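Local coordinates for protein nicastrin (Dictyostelium purpureum, PDB 4R12) that probably serves as an essential subunit of the gamma-secretase complex, which cleaves integral membrane proteins such as Notch receptors within the membrane, at residues Ser257-Glu262 / Gly444-Thr449; Asp109-Asn114 / Pro129-Phe134; Leu97-Lys102 / Gln149-Ile154; Tyr343-Gly348 / Lys373-Thr378. One frame throughout, in Å; residues are numbered along the deposited sequence.

Contact 1 (Ser257-Glu262 / Gly444-Thr449)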
# COMPACT_ATOMS: atom_id res chain seq x y z
N SER A 257 -27.18 1.49 -18.45
CA SER A 257 -28.02 2.58 -18.95
C SER A 257 -29.11 2.99 -17.94
O SER A 257 -29.63 4.09 -18.01
CB SER A 257 -28.66 2.21 -20.30
OG SER A 257 -29.47 1.06 -20.20
N SER A 258 -29.41 2.10 -17.00
CA SER A 258 -30.43 2.40 -15.99
C SER A 258 -29.92 3.25 -14.82
O SER A 258 -30.71 3.75 -14.02
CB SER A 258 -31.03 1.10 -15.45
OG SER A 258 -30.00 0.21 -15.05
N TRP A 259 -28.61 3.41 -14.71
CA TRP A 259 -28.03 4.15 -13.58
C TRP A 259 -28.41 5.63 -13.62
O TRP A 259 -28.22 6.30 -14.63
CB TRP A 259 -26.51 4.00 -13.56
CG TRP A 259 -26.01 2.61 -13.26
CD1 TRP A 259 -26.75 1.47 -13.17
CD2 TRP A 259 -24.65 2.23 -13.00
NE1 TRP A 259 -25.94 0.40 -12.87
CE2 TRP A 259 -24.64 0.84 -12.77
CE3 TRP A 259 -23.44 2.93 -12.95
CZ2 TRP A 259 -23.48 0.14 -12.49
CZ3 TRP A 259 -22.29 2.23 -12.67
CH2 TRP A 259 -22.31 0.85 -12.44
N ASN A 260 -28.94 6.15 -12.52
CA ASN A 260 -29.31 7.56 -12.47
C ASN A 260 -28.29 8.36 -11.66
O ASN A 260 -28.44 9.56 -11.47
CB ASN A 260 -30.72 7.73 -11.90
CG ASN A 260 -30.86 7.24 -10.47
OD1 ASN A 260 -30.08 6.42 -10.01
ND2 ASN A 260 -31.86 7.75 -9.76
N LYS A 261 -27.24 7.68 -11.21
CA LYS A 261 -26.13 8.34 -10.52
C LYS A 261 -24.81 7.97 -11.17
O LYS A 261 -24.70 6.92 -11.80
CB LYS A 261 -26.11 7.97 -9.04
CG LYS A 261 -27.36 8.45 -8.26
CD LYS A 261 -27.15 8.32 -6.77
CE LYS A 261 -28.40 8.73 -5.99
NZ LYS A 261 -28.17 8.57 -4.53
N GLU A 262 -23.81 8.83 -11.03
CA GLU A 262 -22.48 8.51 -11.51
C GLU A 262 -21.76 7.67 -10.46
O GLU A 262 -21.97 7.87 -9.26
CB GLU A 262 -21.69 9.78 -11.81
CG GLU A 262 -22.27 10.64 -12.90
CD GLU A 262 -21.98 10.12 -14.30
OE1 GLU A 262 -21.32 9.06 -14.45
OE2 GLU A 262 -22.42 10.78 -15.26
N GLY A 444 -29.61 0.77 -10.73
CA GLY A 444 -29.82 -0.34 -11.64
C GLY A 444 -30.55 -1.50 -11.00
O GLY A 444 -30.79 -1.50 -9.80
N ASN A 445 -30.90 -2.50 -11.81
CA ASN A 445 -31.42 -3.76 -11.27
C ASN A 445 -30.85 -4.95 -12.05
O ASN A 445 -31.53 -5.95 -12.27
CB ASN A 445 -32.94 -3.79 -11.31
CG ASN A 445 -33.52 -4.96 -10.52
OD1 ASN A 445 -33.06 -5.27 -9.42
ND2 ASN A 445 -34.50 -5.64 -11.10
N ASN A 446 -29.59 -4.83 -12.45
CA ASN A 446 -28.96 -5.87 -13.25
C ASN A 446 -28.66 -7.16 -12.50
O ASN A 446 -28.41 -7.16 -11.29
CB ASN A 446 -27.66 -5.32 -13.85
CG ASN A 446 -27.91 -4.25 -14.89
OD1 ASN A 446 -28.41 -4.52 -15.97
ND2 ASN A 446 -27.57 -3.01 -14.55
N ASN A 447 -28.72 -8.27 -13.23
CA ASN A 447 -28.21 -9.53 -12.74
C ASN A 447 -26.70 -9.56 -12.97
O ASN A 447 -26.26 -9.55 -14.11
CB ASN A 447 -28.87 -10.71 -13.45
CG ASN A 447 -30.35 -10.77 -13.20
OD1 ASN A 447 -31.15 -11.00 -14.11
ND2 ASN A 447 -30.74 -10.55 -11.95
N ILE A 448 -25.93 -9.57 -11.89
CA ILE A 448 -24.48 -9.55 -12.00
C ILE A 448 -23.89 -10.93 -12.20
O ILE A 448 -24.21 -11.86 -11.45
CB ILE A 448 -23.81 -8.96 -10.74
CG1 ILE A 448 -24.25 -7.50 -10.50
CG2 ILE A 448 -22.29 -9.12 -10.82
CD1 ILE A 448 -23.84 -6.56 -11.57
N THR A 449 -23.05 -11.08 -13.21
CA THR A 449 -22.20 -12.26 -13.33
C THR A 449 -20.77 -11.82 -13.02
O THR A 449 -20.24 -10.95 -13.70
CB THR A 449 -22.26 -12.89 -14.74
OG1 THR A 449 -23.61 -13.31 -15.01
CG2 THR A 449 -21.32 -14.08 -14.87
O HOH W 1 -31.39 -2.38 -14.53
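Gly444 leads the loop that follows helix 427-441 past Ser258 and Trp259, and it is the residue through which the two segments come closest. Its backbone N lies 3.8 Å from Trp259 CD1, while its CA approaches Ser258 OG to 3.5 Å; the lack of a side chain lets both groups come in against the bare main chain. At Asn445 the link is by water: one molecule accepts from Asn445 N at 2.8 Å and is hydrogen-bonded to Ser258 OG at 3.0 Å. The Asn446 amide then comes up beside the indole, the two side chains crossing at about a right angle with their planes 59° apart. Asn446 ND2 and Trp259 NE1 are 4.1 Å from each other, two donors that do not bond together but share an acceptor, Asp439 OD1 on helix 427-441. Asn446 ND2 also donates to Asp255 O, just ahead of 257-262. An alanine in place of Trp259 would probably leave Asp439 OD1 without one of its donors and open a gap beside Gly444. Past the contact, Ile448 packs on helix 427-441. This is loop-to-loop packing at the surface of the alpha/beta large lobe, where the connections leaving helices 234-252 and 427-441 meet around a carboxylate and a bridging water.

Contact 2 (Asp109-Asn114 / Pro129-Phe134)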
# COMPACT_ATOMS: atom_id res chain seq x y z
N ASP A 109 4.03 -2.47 13.23
CA ASP A 109 3.48 -1.15 12.95
C ASP A 109 2.96 -0.48 14.22
O ASP A 109 3.25 -0.93 15.33
CB ASP A 109 2.38 -1.25 11.90
CG ASP A 109 2.36 -0.06 10.96
OD1 ASP A 109 1.78 0.98 11.34
OD2 ASP A 109 2.91 -0.18 9.84
N SER A 110 2.18 0.58 14.05
CA SER A 110 1.64 1.35 15.18
C SER A 110 0.38 0.70 15.80
O SER A 110 -0.35 -0.01 15.11
CB SER A 110 1.31 2.77 14.73
OG SER A 110 0.55 3.47 15.69
N ARG A 111 0.13 0.97 17.08
CA ARG A 111 -1.09 0.51 17.75
C ARG A 111 -2.34 1.19 17.19
O ARG A 111 -3.45 0.66 17.28
CB ARG A 111 -1.02 0.76 19.27
CG ARG A 111 0.11 0.06 20.01
CD ARG A 111 -0.31 -1.32 20.52
NE ARG A 111 0.70 -1.96 21.36
CZ ARG A 111 0.70 -1.96 22.69
NH1 ARG A 111 -0.26 -1.34 23.36
NH2 ARG A 111 1.66 -2.58 23.36
N TYR A 112 -2.16 2.39 16.66
CA TYR A 112 -3.23 3.12 15.99
C TYR A 112 -2.60 3.82 14.79
O TYR A 112 -2.13 4.95 14.89
CB TYR A 112 -3.92 4.11 16.95
CG TYR A 112 -5.16 4.84 16.46
CD1 TYR A 112 -5.30 5.22 15.12
CD2 TYR A 112 -6.19 5.17 17.33
CE1 TYR A 112 -6.41 5.89 14.68
CE2 TYR A 112 -7.32 5.84 16.89
CZ TYR A 112 -7.42 6.21 15.57
OH TYR A 112 -8.54 6.89 15.12
N PRO A 113 -2.56 3.13 13.63
CA PRO A 113 -1.94 3.69 12.42
C PRO A 113 -2.55 5.04 12.04
O PRO A 113 -3.78 5.18 12.02
CB PRO A 113 -2.24 2.63 11.34
CG PRO A 113 -2.39 1.35 12.12
CD PRO A 113 -3.08 1.77 13.41
N ASN A 114 -1.70 6.02 11.76
CA ASN A 114 -2.11 7.34 11.31
C ASN A 114 -2.98 8.11 12.28
O ASN A 114 -3.70 9.01 11.86
CB ASN A 114 -2.87 7.22 9.98
CG ASN A 114 -1.95 7.00 8.82
OD1 ASN A 114 -0.98 7.71 8.65
ND2 ASN A 114 -2.26 5.99 8.01
N PRO A 129 -3.76 -3.59 18.58
CA PRO A 129 -3.17 -3.56 19.93
C PRO A 129 -1.97 -4.51 20.13
O PRO A 129 -1.19 -4.33 21.05
CB PRO A 129 -4.36 -3.98 20.83
CG PRO A 129 -5.22 -4.82 19.94
CD PRO A 129 -5.11 -4.20 18.58
N ASN A 130 -1.82 -5.50 19.25
CA ASN A 130 -0.72 -6.45 19.37
C ASN A 130 0.63 -5.89 18.88
O ASN A 130 1.67 -6.50 19.09
CB ASN A 130 -1.07 -7.73 18.60
CG ASN A 130 -0.09 -8.85 18.85
OD1 ASN A 130 0.51 -9.38 17.92
ND2 ASN A 130 0.09 -9.21 20.12
N ALA A 131 0.59 -4.73 18.25
CA ALA A 131 1.74 -4.16 17.57
C ALA A 131 2.90 -3.83 18.52
O ALA A 131 2.67 -3.39 19.65
CB ALA A 131 1.33 -2.90 16.83
N ASP A 132 4.13 -4.01 18.06
CA ASP A 132 5.27 -3.61 18.90
C ASP A 132 6.03 -2.41 18.31
O ASP A 132 7.05 -1.98 18.86
CB ASP A 132 6.20 -4.81 19.15
CG ASP A 132 7.10 -5.15 17.95
OD1 ASP A 132 6.94 -4.59 16.84
OD2 ASP A 132 7.98 -6.02 18.14
N GLY A 133 5.54 -1.87 17.19
CA GLY A 133 6.11 -0.66 16.62
C GLY A 133 7.56 -0.75 16.17
O GLY A 133 8.21 0.25 15.95
N PHE A 134 8.05 -1.97 16.00
CA PHE A 134 9.42 -2.25 15.60
C PHE A 134 9.90 -1.48 14.35
O PHE A 134 11.08 -1.13 14.24
CB PHE A 134 9.56 -3.75 15.37
CG PHE A 134 10.97 -4.26 15.38
CD1 PHE A 134 11.95 -3.61 16.10
CD2 PHE A 134 11.29 -5.40 14.67
CE1 PHE A 134 13.25 -4.11 16.12
CE2 PHE A 134 12.57 -5.90 14.69
CZ PHE A 134 13.55 -5.24 15.41
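Asp109 faces Gly133 and Arg111 faces Pro129, with CA atoms 4.5 Å apart in the pair Asp109-Gly133 and 5.1 Å in the pair Arg111-Pro129, so the two irregular segments run in opposite senses. Arg111 carries most of the side-chain contact. A bend about CB-CG (chi2 -90°) swings its CD to 3.2 Å from Pro129 O. Beyond it, Arg111 NE donates to Ala131 O at 3.0 Å in a nearly straight bond (168°), the acceptor lying in the guanidinium plane. Pro129 O sits instead over one face of the same group, 3.0 Å from Arg111 NE but at too poor an angle for a hydrogen bond. At the far end of the guanidinium, NH1 forms a salt bridge with Glu126. Ala131 points its methyl into the other segment, CB meeting Asp109 O at 3.1 Å. The same carbonyl receives a CA-H...O contact from Gly133, whose positive phi suits a glycine. Each segment is also folded on itself: Ser110 OG accepts from Tyr112 N in an ST turn, and Asp132 OD1 from Phe134 N in an Asx turn, while Asp132 OD2 bonds to Ser79 OG. In the absence of strand pairing, a positive group placed among backbone carbonyls joins two parts of the long connection between strands 90-96 and 138-139 of the small lobe, and the two carbonyl dipoles beside it would probably favour its charge.

Contact 3 (Leu97-Lys102 / Gln149-Ile154). With NAG (2-acetamido-2-deoxy-beta-D-glucopyranose), chain D.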
# COMPACT_ATOMS: atom_id res chain seq x y z
N LEU A 97 15.65 -14.47 8.01
CA LEU A 97 15.32 -15.61 7.17
C LEU A 97 13.82 -15.67 6.91
O LEU A 97 13.01 -15.38 7.80
CB LEU A 97 15.80 -16.91 7.84
CG LEU A 97 17.28 -16.97 8.24
CD1 LEU A 97 17.52 -18.16 9.16
CD2 LEU A 97 18.18 -17.04 7.02
N THR A 98 13.44 -16.03 5.69
CA THR A 98 12.03 -16.16 5.35
C THR A 98 11.68 -17.56 4.87
O THR A 98 10.65 -17.72 4.22
CB THR A 98 11.61 -15.15 4.26
OG1 THR A 98 12.27 -15.49 3.03
CG2 THR A 98 12.00 -13.73 4.66
N ASP A 99 12.52 -18.55 5.17
CA ASP A 99 12.21 -19.94 4.78
C ASP A 99 11.19 -20.56 5.74
O ASP A 99 10.57 -21.57 5.42
CB ASP A 99 13.48 -20.81 4.70
CG ASP A 99 14.34 -20.74 5.96
OD1 ASP A 99 14.32 -19.71 6.67
OD2 ASP A 99 15.06 -21.74 6.22
N THR A 100 11.04 -19.95 6.91
CA THR A 100 9.94 -20.27 7.83
C THR A 100 9.18 -18.98 8.16
O THR A 100 9.69 -17.88 7.98
CB THR A 100 10.44 -20.89 9.13
OG1 THR A 100 11.28 -19.95 9.82
CG2 THR A 100 11.22 -22.18 8.87
N LYS A 101 7.95 -19.14 8.65
CA LYS A 101 7.09 -18.01 9.04
C LYS A 101 7.07 -17.87 10.55
O LYS A 101 7.50 -18.76 11.26
CB LYS A 101 5.66 -18.22 8.54
CG LYS A 101 5.44 -18.08 7.04
CD LYS A 101 3.98 -18.43 6.73
CE LYS A 101 3.67 -18.33 5.25
NZ LYS A 101 3.32 -16.94 4.87
N LYS A 102 6.53 -16.75 11.04
CA LYS A 102 6.34 -16.63 12.49
C LYS A 102 5.21 -17.55 12.92
O LYS A 102 4.22 -17.68 12.22
CB LYS A 102 6.04 -15.19 12.91
CG LYS A 102 7.26 -14.29 12.99
CD LYS A 102 6.89 -12.93 13.58
CE LYS A 102 8.13 -12.15 14.03
NZ LYS A 102 9.09 -11.91 12.89
N GLN A 149 14.62 -19.60 -0.92
CA GLN A 149 15.76 -20.40 -1.35
C GLN A 149 17.06 -19.91 -0.70
O GLN A 149 17.82 -20.70 -0.15
CB GLN A 149 15.86 -20.36 -2.87
CG GLN A 149 17.12 -20.98 -3.45
CD GLN A 149 17.00 -21.26 -4.94
OE1 GLN A 149 16.01 -21.85 -5.39
NE2 GLN A 149 17.99 -20.85 -5.71
N THR A 150 17.31 -18.61 -0.76
CA THR A 150 18.53 -18.06 -0.18
C THR A 150 18.56 -18.26 1.34
O THR A 150 19.61 -18.53 1.91
CB THR A 150 18.69 -16.55 -0.51
OG1 THR A 150 18.59 -16.38 -1.93
CG2 THR A 150 20.02 -16.01 -0.03
N SER A 151 17.41 -18.13 1.99
CA SER A 151 17.34 -18.33 3.44
C SER A 151 17.78 -19.73 3.83
O SER A 151 18.54 -19.91 4.79
CB SER A 151 15.93 -18.05 3.97
OG SER A 151 15.66 -16.65 3.99
N VAL A 152 17.31 -20.72 3.07
CA VAL A 152 17.69 -22.11 3.31
C VAL A 152 19.22 -22.25 3.31
O VAL A 152 19.80 -22.85 4.22
CB VAL A 152 17.07 -23.06 2.26
CG1 VAL A 152 17.65 -24.48 2.38
CG2 VAL A 152 15.55 -23.07 2.38
N ALA A 153 19.85 -21.66 2.31
CA ALA A 153 21.29 -21.78 2.16
C ALA A 153 22.04 -21.03 3.27
O ALA A 153 22.99 -21.54 3.84
CB ALA A 153 21.72 -21.29 0.79
N ILE A 154 21.57 -19.83 3.60
CA ILE A 154 22.21 -19.02 4.63
C ILE A 154 21.98 -19.58 6.04
O ILE A 154 22.83 -19.44 6.92
CB ILE A 154 21.71 -17.56 4.56
CG1 ILE A 154 22.16 -16.94 3.23
CG2 ILE A 154 22.24 -16.73 5.72
CD1 ILE A 154 23.65 -16.96 3.06
C1 NAG D . 9.51 -22.22 1.50
C2 NAG D . 8.22 -22.23 2.28
C3 NAG D . 7.88 -23.63 2.72
C4 NAG D . 7.98 -24.63 1.58
C5 NAG D . 9.33 -24.44 0.88
C6 NAG D . 9.54 -25.31 -0.33
C7 NAG D . 7.67 -20.29 3.55
C8 NAG D . 7.77 -19.62 4.86
N2 NAG D . 8.35 -21.40 3.43
O3 NAG D . 6.57 -23.58 3.26
O4 NAG D . 7.85 -25.93 2.13
O5 NAG D . 9.37 -23.12 0.42
O6 NAG D . 8.55 -24.99 -1.29
O7 NAG D . 7.02 -19.84 2.64
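Ser151, one turn into helix 148-160, reaches out of the helix to accept a main-chain N-H of a loop, and a sugar grips the next residue of that loop: Thr98 N donates to Ser151 OG at 2.9 Å (168°), and the N-acetylglucosamine attached to Asn148 donates through N2 to Asp99 O at 3.0 Å. The setting is the alpha/beta small lobe, where the loop leaving strand 90-96 meets the first turns of the helix that follows its parallel neighbour, strand 143-146. Ser151 OG lies beside its own backbone N, anti to the carbonyl carbon (chi1 -74°), and from there it also bonds to Asp147 O one turn back, so the hydroxyl serves the helix and the loop together. Thr98 OG1 turns to Ile146 O at the end of strand 143-146. Leu97 lies against the helix backbone, CD2 at 3.7 Å from Ser151 O and more loosely, 4.3 Å, from Ile154 CG2. Asp99 sets its carboxylate against the serine methylene, OD1 at 3.6 Å from Ser151 CB, and its own CB touches Val152 CG2 at 3.8 Å. Asp99 OD2 makes a salt bridge with Arg155 NE one turn further along the helix. The glycan thus spans from the helix start to the loop it faces. The methyl of its acetamido group settles against the chain beyond Asp99, with the sugar's C8 at 3.5 Å from Lys101 CG.

Contact 4 (Tyr343-Gly348 / Lys373-Thr378)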
# COMPACT_ATOMS: atom_id res chain seq x y z
N TYR A 343 -17.86 -6.03 8.73
CA TYR A 343 -18.39 -5.05 9.67
C TYR A 343 -18.56 -3.70 8.99
O TYR A 343 -17.74 -3.28 8.20
CB TYR A 343 -17.48 -4.94 10.89
CG TYR A 343 -17.57 -6.17 11.75
CD1 TYR A 343 -16.76 -7.28 11.51
CD2 TYR A 343 -18.50 -6.25 12.78
CE1 TYR A 343 -16.87 -8.43 12.29
CE2 TYR A 343 -18.61 -7.38 13.56
CZ TYR A 343 -17.79 -8.47 13.32
OH TYR A 343 -17.92 -9.59 14.11
N LEU A 344 -19.68 -3.05 9.28
CA LEU A 344 -20.01 -1.78 8.66
C LEU A 344 -19.80 -0.64 9.64
O LEU A 344 -20.52 -0.54 10.63
CB LEU A 344 -21.46 -1.80 8.15
CG LEU A 344 -21.74 -2.87 7.09
CD1 LEU A 344 -23.19 -2.79 6.62
CD2 LEU A 344 -20.78 -2.75 5.90
N HIS A 345 -18.80 0.19 9.38
CA HIS A 345 -18.54 1.35 10.23
C HIS A 345 -19.04 2.58 9.51
O HIS A 345 -18.52 2.94 8.46
CB HIS A 345 -17.03 1.47 10.54
CG HIS A 345 -16.44 0.20 11.07
ND1 HIS A 345 -15.99 0.07 12.37
CD2 HIS A 345 -16.24 -1.01 10.48
CE1 HIS A 345 -15.53 -1.15 12.56
NE2 HIS A 345 -15.67 -1.83 11.43
N THR A 346 -20.04 3.24 10.08
CA THR A 346 -20.75 4.27 9.35
C THR A 346 -20.52 5.66 9.93
O THR A 346 -20.24 5.81 11.12
CB THR A 346 -22.28 3.98 9.31
OG1 THR A 346 -22.79 3.89 10.64
CG2 THR A 346 -22.55 2.67 8.59
N ALA A 347 -20.64 6.67 9.08
CA ALA A 347 -20.57 8.06 9.52
C ALA A 347 -21.34 8.93 8.54
O ALA A 347 -21.78 8.46 7.50
CB ALA A 347 -19.12 8.52 9.64
N GLY A 348 -21.52 10.20 8.88
CA GLY A 348 -22.34 11.07 8.06
C GLY A 348 -23.82 10.86 8.35
O GLY A 348 -24.19 10.43 9.44
N LYS A 373 -22.39 -7.08 9.84
CA LYS A 373 -22.71 -6.71 11.21
C LYS A 373 -22.35 -5.26 11.48
O LYS A 373 -21.43 -4.72 10.87
CB LYS A 373 -21.98 -7.62 12.20
CG LYS A 373 -22.62 -8.98 12.34
CD LYS A 373 -21.74 -9.94 13.11
CE LYS A 373 -22.28 -11.37 12.97
NZ LYS A 373 -21.45 -12.35 13.70
N PRO A 374 -23.08 -4.62 12.39
CA PRO A 374 -22.67 -3.28 12.80
C PRO A 374 -21.46 -3.34 13.72
O PRO A 374 -21.22 -4.35 14.39
CB PRO A 374 -23.91 -2.75 13.55
CG PRO A 374 -24.60 -3.97 14.04
CD PRO A 374 -24.38 -5.01 12.98
N THR A 375 -20.69 -2.25 13.76
CA THR A 375 -19.64 -2.12 14.75
C THR A 375 -20.23 -1.69 16.10
O THR A 375 -21.35 -1.18 16.17
CB THR A 375 -18.56 -1.12 14.29
OG1 THR A 375 -17.50 -1.10 15.24
CG2 THR A 375 -19.14 0.29 14.15
N THR A 376 -19.48 -1.92 17.18
CA THR A 376 -19.86 -1.48 18.53
C THR A 376 -19.04 -0.26 18.92
O THR A 376 -19.24 0.36 19.99
CB THR A 376 -19.66 -2.61 19.57
OG1 THR A 376 -18.28 -3.00 19.61
CG2 THR A 376 -20.52 -3.82 19.23
N GLN A 377 -18.11 0.10 18.05
CA GLN A 377 -17.20 1.19 18.32
C GLN A 377 -17.83 2.52 17.92
O GLN A 377 -18.62 2.58 16.98
CB GLN A 377 -15.86 0.96 17.59
CG GLN A 377 -15.12 -0.30 18.07
CD GLN A 377 -14.96 -0.33 19.60
OE1 GLN A 377 -15.55 -1.17 20.28
NE2 GLN A 377 -14.15 0.58 20.14
N THR A 378 -17.50 3.57 18.66
CA THR A 378 -18.09 4.88 18.41
C THR A 378 -17.15 5.83 17.69
O THR A 378 -17.47 7.01 17.51
CB THR A 378 -18.56 5.53 19.72
OG1 THR A 378 -17.49 5.50 20.68
CG2 THR A 378 -19.75 4.78 20.27
O HOH W 2 -22.38 0.17 13.32
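Leu344 N donates to Lys373 O at 2.9 Å, almost head-on to the carbonyl (C=O...N angle 168°), and this bond joins the two parallel strands. The same oxygen takes a CA-H...O contact from Tyr343 CA. On the face of the sheet that bears Tyr343 and Lys373, the two side chains run side by side, Tyr343 CE2 meeting Lys373 CB at 3.6 Å; the lysine chain stays extended past the ring to its salt bridge with Asp334. Pro374 O comes to the ring's edge, 3.7 Å from Tyr343 CD2. Beyond Pro374 the strands part, and a water weakly bonded to both Leu344 O and Thr375 N fills in between them. There Thr375 sets its CB over one face of the His345 imidazole, 3.4 Å from His345 ND1. Thr375 OG1, anti to the backbone N (chi1 -175°), lies 3.3 Å from His345 CE1; it accepts from Gln377 N in an ST turn and bonds to Asp404 OD1. His345 is fixed in turn through NE2, bonded to His403 O and Thr401 OG1. An alanine at His345 would probably leave His403 O and Thr401 OG1 without their partner and take away the flat surface on which Thr375 rests. Strands 339-347 and 370-374, with helix 352-362 between them, form a beta-alpha-beta unit of the large lobe; Leu344 packs on Thr355 and Leu358 of that helix, and strand 397-401 runs antiparallel to 339-347 along its other edge.

From the N terminus, contact 3 opens first, at 97-102 just after strand 90-96, and closes at 149-154 on helix 148-160. Contact 2 forms and closes within that excursion, nested in the small lobe, joining two parts of the connection between strands 90-96 and 138-139. Later, contact 1 opens at 257-262 and closes at 444-449, tying the loops after helices 234-252 and 427-441 and bracketing much of the large lobe; contact 4 lies wholly within its span, joining strands 339-347 and 370-374. No two contacts cross. Contacts 1 and 3 lie on opposite sides of the chain's centre, whereas contacts 2 and 4, from different lobes, come within about 9 Å at their nearest atoms without touching.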